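Beta-N-acetylglucosaminidase-like protein Glycoside hydrolase family 20 (Flavobacterium johnsoniae, PDB 6YHH) probably cleaves terminal N-acetylhexosamine residues from the chitin fragments that this bacterium degrades, acting as a chitobiase of glycoside hydrolase family 20. Local coordinates at residues Leu356-Glu368 and Glu377-Met390. Numbering follows the deposited sequence.
Sequences LKKHGKQLMGWEE and EAIVHSWRGPNEGM
W366 and H381, paired across two neighbouring parallel strands, illustrate how a TIM barrel packs its interior tightly and builds its pocket at the C-terminal strand ends. The indole's six-membered ring and the imidazole form an offset stack, centroids 4.0 Å apart and planes at 16°. M364 CE covers the opposite imidazole face, 3.5 Å from H381 ND1; its chain, extended with CG anti to the backbone N (chi1 -178°), carries the methyl there past I379. W366 also turns an edge toward the face of W383, completing an aromatic cluster. Polar ends are anchored beyond the pair, W366 NE1 on E230 and H381 NE2 on S409.

Beyond the strands, two glutamates organise the start of the loop after strand 379-382. E367 OE1 takes W383 N at 2.8 Å nearly along its C-O axis and R384 N from above the carboxylate plane, with S395 OG as a further partner; E367 OE2 makes a long salt bridge to R384 NH1, 3.8 Å. E368 OE1 receives W383 NE1 at 2.9 Å, almost straight (175°) and in the indole plane, which helps fix the ring's rotation. E368 OE2 accepts from the backbone N of E317, the predicted proton donor, so one carboxylate ties that residue to W383, whose side chain also borders a bound Tris molecule.

The N-terminal end is looser and wetter. One water bridges Q362 OE1 and E377 O, a second accepts from L363 N and donates weakly to E377 O, and K357 NZ stays 4.5 Å from E377 OE2, beyond a salt bridge.

Between these extremes I379 N donates to L363 O, and H381 N to G365 O. Strand 362-366 sits between 310-312 and 379-382, with 406-408 on the far side of 379-382 and helix 341-358 covering L363.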
loop_
_atom_site.group_PDB
_atom_site.type_symbol
_atom_site.label_atom_id
_atom_site.label_comp_id
_atom_site.label_asym_id
_atom_site.label_seq_id
_atom_site.Cartn_x
_atom_site.Cartn_y
_atom_site.Cartn_z
ATOM N N LEU A 356 -10.218 14.240 -32.766
ATOM C CA LEU A 356 -10.934 13.919 -31.559
ATOM C C LEU A 356 -12.411 13.772 -31.842
ATOM O O LEU A 356 -13.037 12.858 -31.303
ATOM C CB LEU A 356 -10.667 14.959 -30.452
ATOM C CG LEU A 356 -9.213 15.017 -30.008
ATOM C CD1 LEU A 356 -9.013 16.106 -28.932
ATOM C CD2 LEU A 356 -8.713 13.690 -29.536
ATOM N N LYS A 357 -12.962 14.659 -32.691
ATOM C CA LYS A 357 -14.418 14.597 -32.902
ATOM C C LYS A 357 -14.809 13.294 -33.631
ATOM O O LYS A 357 -15.909 12.753 -33.451
ATOM C CB LYS A 357 -14.857 15.782 -33.711
ATOM C CG LYS A 357 -16.395 15.964 -33.722
ATOM C CD LYS A 357 -16.867 17.285 -34.202
ATOM C CE LYS A 357 -18.341 17.424 -33.891
ATOM N NZ LYS A 357 -18.672 18.765 -34.422
ATOM N N LYS A 358 -13.911 12.770 -34.436
ATOM C CA LYS A 358 -14.126 11.531 -35.166
ATOM C C LYS A 358 -14.349 10.372 -34.151
ATOM O O LYS A 358 -15.101 9.424 -34.419
ATOM C CB LYS A 358 -12.888 11.190 -35.946
ATOM C CG LYS A 358 -13.026 10.002 -36.863
ATOM C CD LYS A 358 -11.729 9.719 -37.611
ATOM C CE LYS A 358 -10.788 8.903 -36.786
ATOM N NZ LYS A 358 -9.533 8.482 -37.495
ATOM N N HIS A 359 -13.761 10.510 -32.959
ATOM C CA HIS A 359 -13.959 9.520 -31.864
ATOM C C HIS A 359 -15.059 9.903 -30.880
ATOM O O HIS A 359 -15.217 9.216 -29.856
ATOM C CB HIS A 359 -12.610 9.280 -31.152
ATOM C CG HIS A 359 -11.558 8.720 -32.070
ATOM N ND1 HIS A 359 -11.652 7.452 -32.575
ATOM C CD2 HIS A 359 -10.461 9.265 -32.631
ATOM C CE1 HIS A 359 -10.662 7.245 -33.430
ATOM N NE2 HIS A 359 -9.910 8.320 -33.470
ATOM N N GLY A 360 -15.724 11.018 -31.150
ATOM C CA GLY A 360 -16.779 11.539 -30.333
ATOM C C GLY A 360 -16.337 12.363 -29.149
ATOM O O GLY A 360 -17.046 12.478 -28.145
ATOM N N LYS A 361 -15.141 12.936 -29.277
ATOM C CA LYS A 361 -14.557 13.689 -28.135
ATOM C C LYS A 361 -14.450 15.143 -28.381
ATOM O O LYS A 361 -14.162 15.618 -29.505
ATOM C CB LYS A 361 -13.152 13.166 -27.817
ATOM C CG LYS A 361 -13.031 11.660 -27.819
ATOM C CD LYS A 361 -13.956 11.036 -26.744
ATOM C CE LYS A 361 -13.847 9.534 -26.721
ATOM N NZ LYS A 361 -14.893 8.880 -25.875
ATOM N N GLN A 362 -14.706 15.856 -27.313
ATOM C CA GLN A 362 -14.481 17.270 -27.247
ATOM C C GLN A 362 -13.082 17.576 -26.733
ATOM O O GLN A 362 -12.536 16.811 -25.955
ATOM C CB GLN A 362 -15.454 17.894 -26.273
ATOM C CG GLN A 362 -16.897 17.900 -26.782
ATOM C CD GLN A 362 -17.938 18.089 -25.704
ATOM O OE1 GLN A 362 -18.094 19.170 -25.100
ATOM N NE2 GLN A 362 -18.706 17.027 -25.459
ATOM N N LEU A 363 -12.517 18.681 -27.212
ATOM C CA LEU A 363 -11.088 19.017 -26.954
ATOM C C LEU A 363 -10.949 19.917 -25.779
ATOM O O LEU A 363 -11.716 20.858 -25.596
ATOM C CB LEU A 363 -10.521 19.710 -28.223
ATOM C CG LEU A 363 -9.025 20.049 -28.350
ATOM C CD1 LEU A 363 -8.596 20.028 -29.778
ATOM C CD2 LEU A 363 -8.738 21.354 -27.602
ATOM N N MET A 364 -9.973 19.605 -24.924
ATOM C CA MET A 364 -9.601 20.429 -23.791
ATOM C C MET A 364 -8.114 20.700 -23.849
ATOM O O MET A 364 -7.357 19.865 -24.292
ATOM C CB MET A 364 -10.006 19.656 -22.521
ATOM C CG MET A 364 -9.717 20.436 -21.227
ATOM S SD MET A 364 -10.563 19.691 -19.842
ATOM C CE MET A 364 -10.043 20.817 -18.528
ATOM N N GLY A 365 -7.709 21.834 -23.339
ATOM C CA GLY A 365 -6.299 22.161 -23.241
ATOM C C GLY A 365 -5.979 23.217 -22.215
ATOM O O GLY A 365 -6.853 24.009 -21.807
ATOM N N TRP A 366 -4.697 23.270 -21.824
ATOM C CA TRP A 366 -4.204 24.329 -20.953
ATOM C C TRP A 366 -4.354 25.697 -21.654
ATOM O O TRP A 366 -4.399 25.784 -22.881
ATOM C CB TRP A 366 -2.741 24.074 -20.609
ATOM C CG TRP A 366 -2.539 22.760 -19.863
ATOM C CD1 TRP A 366 -1.861 21.673 -20.327
ATOM C CD2 TRP A 366 -2.954 22.426 -18.514
ATOM N NE1 TRP A 366 -1.948 20.659 -19.414
ATOM C CE2 TRP A 366 -2.596 21.094 -18.294
ATOM C CE3 TRP A 366 -3.639 23.113 -17.474
ATOM C CZ2 TRP A 366 -2.844 20.439 -17.115
ATOM C CZ3 TRP A 366 -3.850 22.464 -16.291
ATOM C CH2 TRP A 366 -3.445 21.143 -16.105
ATOM N N GLU A 367 -4.523 26.741 -20.870
ATOM C CA GLU A 367 -4.982 28.044 -21.369
ATOM C C GLU A 367 -4.204 28.607 -22.555
ATOM O O GLU A 367 -4.757 29.441 -23.313
ATOM C CB GLU A 367 -5.000 29.017 -20.182
ATOM C CG GLU A 367 -3.621 29.391 -19.667
ATOM C CD GLU A 367 -3.690 30.316 -18.506
ATOM O OE1 GLU A 367 -4.181 29.866 -17.457
ATOM O OE2 GLU A 367 -3.233 31.492 -18.653
ATOM N N GLU A 368 -2.936 28.252 -22.699
ATOM C CA GLU A 368 -2.149 28.701 -23.866
ATOM C C GLU A 368 -2.792 28.455 -25.189
ATOM O O GLU A 368 -2.524 29.244 -26.149
ATOM C CB GLU A 368 -0.720 28.213 -23.874
ATOM C CG GLU A 368 0.075 28.671 -22.650
ATOM C CD GLU A 368 0.120 27.684 -21.485
ATOM O OE1 GLU A 368 -0.954 27.090 -21.174
ATOM O OE2 GLU A 368 1.235 27.544 -20.848
ATOM N N GLU A 377 -16.041 25.474 -28.871
ATOM C CA GLU A 377 -16.386 24.183 -28.266
ATOM C C GLU A 377 -15.190 23.592 -27.460
ATOM O O GLU A 377 -15.381 22.583 -26.808
ATOM C CB GLU A 377 -16.780 23.172 -29.310
ATOM C CG GLU A 377 -18.005 23.660 -30.124
ATOM C CD GLU A 377 -18.369 22.690 -31.229
ATOM O OE1 GLU A 377 -18.528 23.077 -32.422
ATOM O OE2 GLU A 377 -18.504 21.508 -30.892
ATOM N N ALA A 378 -14.014 24.162 -27.570
ATOM C CA ALA A 378 -12.824 23.690 -26.721
ATOM C C ALA A 378 -13.013 24.136 -25.277
ATOM O O ALA A 378 -13.469 25.268 -24.962
ATOM C CB ALA A 378 -11.531 24.242 -27.238
ATOM N N ILE A 379 -12.667 23.222 -24.359
ATOM C CA ILE A 379 -12.600 23.585 -22.937
ATOM C C ILE A 379 -11.240 24.142 -22.565
ATOM O O ILE A 379 -10.186 23.545 -22.930
ATOM C CB ILE A 379 -12.937 22.378 -22.098
ATOM C CG1 ILE A 379 -14.316 21.918 -22.501
ATOM C CG2 ILE A 379 -12.908 22.723 -20.626
ATOM C CD1 ILE A 379 -14.758 20.679 -21.888
ATOM N N VAL A 380 -11.224 25.299 -21.883
ATOM C CA VAL A 380 -9.992 26.011 -21.568
ATOM C C VAL A 380 -9.641 25.673 -20.118
ATOM O O VAL A 380 -10.493 25.858 -19.241
ATOM C CB VAL A 380 -10.153 27.532 -21.758
ATOM C CG1 VAL A 380 -8.941 28.343 -21.220
ATOM C CG2 VAL A 380 -10.282 27.794 -23.227
ATOM N N HIS A 381 -8.404 25.228 -19.878
ATOM C CA HIS A 381 -7.979 24.858 -18.548
ATOM C C HIS A 381 -7.087 25.980 -18.007
ATOM O O HIS A 381 -5.940 26.133 -18.400
ATOM C CB HIS A 381 -7.283 23.491 -18.616
ATOM C CG HIS A 381 -7.214 22.791 -17.310
ATOM N ND1 HIS A 381 -6.859 21.471 -17.234
ATOM C CD2 HIS A 381 -7.438 23.212 -16.029
ATOM C CE1 HIS A 381 -6.887 21.080 -15.973
ATOM N NE2 HIS A 381 -7.204 22.116 -15.208
ATOM N N SER A 382 -7.664 26.789 -17.105
ATOM C CA SER A 382 -7.016 27.937 -16.543
ATOM C C SER A 382 -6.080 27.550 -15.399
ATOM O O SER A 382 -6.542 27.087 -14.346
ATOM C CB SER A 382 -8.094 28.910 -16.019
ATOM O OG SER A 382 -7.520 30.065 -15.416
ATOM N N TRP A 383 -4.795 27.841 -15.575
ATOM C CA TRP A 383 -3.748 27.428 -14.640
ATOM C C TRP A 383 -2.718 28.471 -14.241
ATOM O O TRP A 383 -2.095 28.328 -13.119
ATOM C CB TRP A 383 -3.031 26.201 -15.172
ATOM C CG TRP A 383 -2.030 26.474 -16.248
ATOM C CD1 TRP A 383 -2.264 26.501 -17.562
ATOM C CD2 TRP A 383 -0.603 26.642 -16.091
ATOM N NE1 TRP A 383 -1.101 26.705 -18.282
ATOM C CE2 TRP A 383 -0.054 26.787 -17.405
ATOM C CE3 TRP A 383 0.260 26.725 -14.990
ATOM C CZ2 TRP A 383 1.302 26.997 -17.621
ATOM C CZ3 TRP A 383 1.608 26.889 -15.218
ATOM C CH2 TRP A 383 2.111 27.079 -16.522
ATOM N N ARG A 384 -2.582 29.540 -15.021
ATOM C CA ARG A 384 -1.561 30.554 -14.750
ATOM C C ARG A 384 -2.041 31.632 -13.833
ATOM O O ARG A 384 -3.199 32.035 -13.866
ATOM C CB ARG A 384 -1.031 31.072 -16.080
ATOM C CG ARG A 384 -0.418 29.982 -16.924
ATOM C CD ARG A 384 -0.045 30.457 -18.287
ATOM N NE ARG A 384 0.980 31.409 -18.160
ATOM C CZ ARG A 384 1.071 32.397 -19.026
ATOM N NH1 ARG A 384 0.139 32.500 -20.001
ATOM N NH2 ARG A 384 2.059 33.269 -18.896
ATOM N N GLY A 385 -1.118 32.146 -13.045
ATOM C CA GLY A 385 -1.413 33.128 -12.029
ATOM C C GLY A 385 -0.113 33.810 -11.616
ATOM O O GLY A 385 0.808 33.941 -12.410
ATOM N N PRO A 386 0.003 34.224 -10.371
ATOM C CA PRO A 386 1.195 34.988 -9.997
ATOM C C PRO A 386 2.543 34.300 -10.157
ATOM O O PRO A 386 3.528 34.949 -10.407
ATOM C CB PRO A 386 0.930 35.371 -8.521
ATOM C CG PRO A 386 -0.060 34.322 -8.045
ATOM C CD PRO A 386 -0.950 34.102 -9.269
ATOM N N ASN A 387 2.583 32.984 -10.010
ATOM C CA ASN A 387 3.831 32.241 -10.275
ATOM C C ASN A 387 4.340 32.365 -11.733
ATOM O O ASN A 387 5.524 32.143 -11.991
ATOM C CB ASN A 387 3.686 30.755 -9.936
ATOM C CG ASN A 387 3.459 30.480 -8.476
ATOM O OD1 ASN A 387 3.651 31.341 -7.595
ATOM N ND2 ASN A 387 3.001 29.279 -8.180
ATOM N N GLU A 388 3.462 32.708 -12.654
ATOM C CA GLU A 388 3.731 32.907 -14.111
ATOM C C GLU A 388 3.626 34.366 -14.476
ATOM O O GLU A 388 3.598 34.721 -15.650
ATOM C CB GLU A 388 2.723 32.045 -14.903
ATOM C CG GLU A 388 2.796 30.548 -14.667
ATOM C CD GLU A 388 2.347 30.037 -13.317
ATOM O OE1 GLU A 388 1.269 30.496 -12.815
ATOM O OE2 GLU A 388 3.024 29.097 -12.787
ATOM N N GLY A 389 3.575 35.222 -13.452
ATOM C CA GLY A 389 3.465 36.682 -13.628
ATOM C C GLY A 389 2.127 37.225 -14.025
ATOM O O GLY A 389 2.034 38.367 -14.538
ATOM N N MET A 390 1.079 36.433 -13.798
ATOM C CA MET A 390 -0.285 36.775 -14.180
ATOM C C MET A 390 -1.131 37.022 -12.952
ATOM O O MET A 390 -0.702 36.776 -11.837
ATOM C CB MET A 390 -0.895 35.611 -14.928
ATOM C CG MET A 390 -1.090 35.854 -16.401
ATOM S SD MET A 390 -0.356 34.504 -17.297
ATOM C CE MET A 390 1.110 35.476 -17.680
HETATM O O HOH W 1 -17.695 21.597 -25.986
HETATM O O HOH W 2 -14.395 20.508 -28.387
#